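Local coordinates for flavodoxin (Bacteroides uniformis, PDB 4J8P), which binds flavin mononucleotide in a flavodoxin-like fold and probably serves as an electron-transfer flavoprotein, at residues G105-G109 and K110-P114. Sequence-based numbering, arbitrary orientation.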
ATOM      1  N   GLY A 105     -10.553   8.044   3.114  1.00 21.18           N
ATOM      2  CA  GLY A 105      -9.975   9.355   3.388  1.00 23.03           C
ATOM      3  C   GLY A 105     -10.041  10.257   2.172  1.00 24.97           C
ATOM      4  O   GLY A 105     -10.401   9.801   1.077  1.00 22.44           O
ATOM      5  N   ASP A 106      -9.697  11.541   2.377  1.00 23.98           N
ATOM      6  CA  ASP A 106      -9.699  12.555   1.322  1.00 23.80           C
ATOM      7  C   ASP A 106      -8.272  12.735   0.830  1.00 25.62           C
ATOM      8  O   ASP A 106      -7.446  13.313   1.537  1.00 25.60           O
ATOM      9  CB  ASP A 106     -10.293  13.890   1.848  1.00 26.73           C
ATOM     10  CG  ASP A 106     -10.388  15.012   0.816  1.00 34.81           C
ATOM     11  OD1 ASP A 106     -10.028  14.775  -0.367  1.00 35.10           O
ATOM     12  OD2 ASP A 106     -10.884  16.100   1.170  1.00 41.43           O
ATOM     13  N   PHE A 107      -7.972  12.183  -0.355  1.00 25.02           N
ATOM     14  CA  PHE A 107      -6.631  12.226  -0.956  1.00 24.15           C
ATOM     15  C   PHE A 107      -6.469  13.405  -1.966  1.00 34.05           C
ATOM     16  O   PHE A 107      -5.426  13.495  -2.625  1.00 35.08           O
ATOM     17  CB  PHE A 107      -6.303  10.861  -1.595  1.00 24.58           C
ATOM     18  CG  PHE A 107      -6.123   9.774  -0.558  1.00 23.52           C
ATOM     19  CD1 PHE A 107      -7.222   9.155   0.027  1.00 24.33           C
ATOM     20  CD2 PHE A 107      -4.852   9.417  -0.110  1.00 25.37           C
ATOM     21  CE1 PHE A 107      -7.053   8.207   1.049  1.00 24.59           C
ATOM     22  CE2 PHE A 107      -4.686   8.427   0.857  1.00 25.94           C
ATOM     23  CZ  PHE A 107      -5.783   7.840   1.446  1.00 25.41           C
ATOM     24  N   ALA A 108      -7.427  14.354  -2.010  1.00 32.70           N
ATOM     25  CA  ALA A 108      -7.350  15.519  -2.912  1.00 32.19           C
ATOM     26  C   ALA A 108      -6.221  16.456  -2.531  1.00 36.30           C
ATOM     27  O   ALA A 108      -5.962  16.680  -1.346  1.00 35.94           O
ATOM     28  CB  ALA A 108      -8.673  16.287  -2.910  1.00 34.67           C
ATOM     29  N   GLY A 109      -5.546  16.995  -3.546  1.00 35.78           N
ATOM     30  CA  GLY A 109      -4.436  17.923  -3.361  1.00 36.73           C
ATOM     31  C   GLY A 109      -3.174  17.276  -2.823  1.00 39.39           C
ATOM     32  O   GLY A 109      -2.344  17.956  -2.200  1.00 41.81           O
ATOM     33  N   LYS A 110      -3.048  15.948  -3.010  1.00 30.24           N
ATOM     34  CA  LYS A 110      -1.901  15.203  -2.516  1.00 26.83           C
ATOM     35  C   LYS A 110      -1.261  14.348  -3.585  1.00 26.29           C
ATOM     36  O   LYS A 110      -1.946  13.789  -4.447  1.00 26.98           O
ATOM     37  CB  LYS A 110      -2.325  14.276  -1.349  1.00 25.91           C
ATOM     38  CG  LYS A 110      -3.081  15.035  -0.247  1.00 31.09           C
ATOM     39  CD  LYS A 110      -3.392  14.133   0.919  1.00 31.73           C
ATOM     40  CE  LYS A 110      -4.439  14.725   1.832  1.00 30.62           C
ATOM     41  NZ  LYS A 110      -4.089  16.083   2.345  1.00 33.14           N
ATOM     42  N   THR A 111       0.058  14.227  -3.493  1.00 23.32           N
ATOM     43  CA  THR A 111       0.784  13.332  -4.378  0.50 21.93           C
ATOM     44  C   THR A 111       0.793  11.987  -3.696  1.00 24.78           C
ATOM     45  O   THR A 111       1.089  11.903  -2.496  1.00 25.56           O
ATOM     46  CB  THR A 111       2.164  13.864  -4.697  0.50 21.43           C
ATOM     47  OG1 THR A 111       2.013  14.946  -5.626  0.50 18.46           O
ATOM     48  CG2 THR A 111       3.090  12.792  -5.271  0.50 18.87           C
ATOM     49  N   VAL A 112       0.392  10.959  -4.419  1.00 20.53           N
ATOM     50  CA  VAL A 112       0.284   9.611  -3.869  1.00 17.95           C
ATOM     51  C   VAL A 112       1.176   8.675  -4.656  1.00 18.56           C
ATOM     52  O   VAL A 112       1.082   8.601  -5.887  1.00 18.30           O
ATOM     53  CB  VAL A 112      -1.179   9.140  -3.859  1.00 21.47           C
ATOM     54  CG1 VAL A 112      -1.278   7.733  -3.275  1.00 21.59           C
ATOM     55  CG2 VAL A 112      -2.048  10.136  -3.075  1.00 21.15           C
ATOM     56  N   ILE A 113       2.065   7.973  -3.944  1.00 17.05           N
ATOM     57  CA  ILE A 113       3.101   7.162  -4.557  1.00 15.65           C
ATOM     58  C   ILE A 113       2.998   5.726  -4.080  1.00 19.27           C
ATOM     59  O   ILE A 113       3.221   5.479  -2.896  1.00 17.38           O
ATOM     60  CB  ILE A 113       4.493   7.741  -4.203  1.00 17.88           C
ATOM     61  CG1 ILE A 113       4.610   9.223  -4.622  1.00 18.06           C
ATOM     62  CG2 ILE A 113       5.612   6.864  -4.849  1.00 18.52           C
ATOM     63  CD1 ILE A 113       5.760  10.002  -3.956  1.00 20.55           C
ATOM     64  N   PRO A 114       2.635   4.781  -4.954  1.00 16.04           N
ATOM     65  CA  PRO A 114       2.562   3.386  -4.512  1.00 15.85           C
ATOM     66  C   PRO A 114       3.924   2.703  -4.511  1.00 18.45           C
ATOM     67  O   PRO A 114       4.769   2.948  -5.381  1.00 17.66           O
ATOM     68  CB  PRO A 114       1.628   2.728  -5.533  1.00 15.88           C
ATOM     69  CG  PRO A 114       1.856   3.539  -6.839  1.00 19.79           C
ATOM     70  CD  PRO A 114       2.330   4.933  -6.402  1.00 16.93           C
TER
HETATM   71  O   HOH W   1      -4.380  13.748  -5.064  1.00 28.99           O
HETATM   72  O   HOH W   2      -3.935  18.345   0.791  1.00 58.57           O
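Lys110 folds its aliphatic chain back against the backbone of residues 106–109, an example of a lysine whose alkyl part runs along the turn before a strand while its ammonium group is bonded beyond it. Phe107 to Lys110 form a type II beta turn, with Gly109 at positive phi (71°); the closing bond from Lys110 N to Phe107 O is weak, at 3.4 Å. Water 1 donates to Phe107 O as well as to Lys110 O, joining the two carbonyls.

The close packing is that of the lysine chain on the carbonyls of 106-108. Lys110 CB lies 3.4 Å from Phe107 O, CG 3.5 Å from Ala108 O, and CE comes to 3.3 Å from Asp106 O. The side chain runs extended as far as CE and then bends at its last torsion (chi4 -56°), which carries NZ to water 2, 2.7 Å away, and to the carbonyls of Leu77 and Tyr80. With an alanine in place of this lysine, those two carbonyls would probably lose their ammonium donor and the carbonyls of 106-108 the alkyl chain packed against them. Beyond the lysine, Phe107 CD2 meets Val112 CG2 at 4.1 Å, the two side chains crossing roughly at right angles.

Exposed Ala108 and Asp106 form the looser part. Ala108 points its methyl away from the strand, and Asp106 makes an Asx turn, OD1 accepting from Ala108 N at 3.1 Å from above the carboxylate plane.

The loop follows helix 96-102, whose Phe101 ring meets that of Phe107, and leads into strand 111-117, which lies in the parallel sheet between strands 80-88 and 138-144; Ile83 touches both Phe107 and Lys110, while Trp139 packs on Val112.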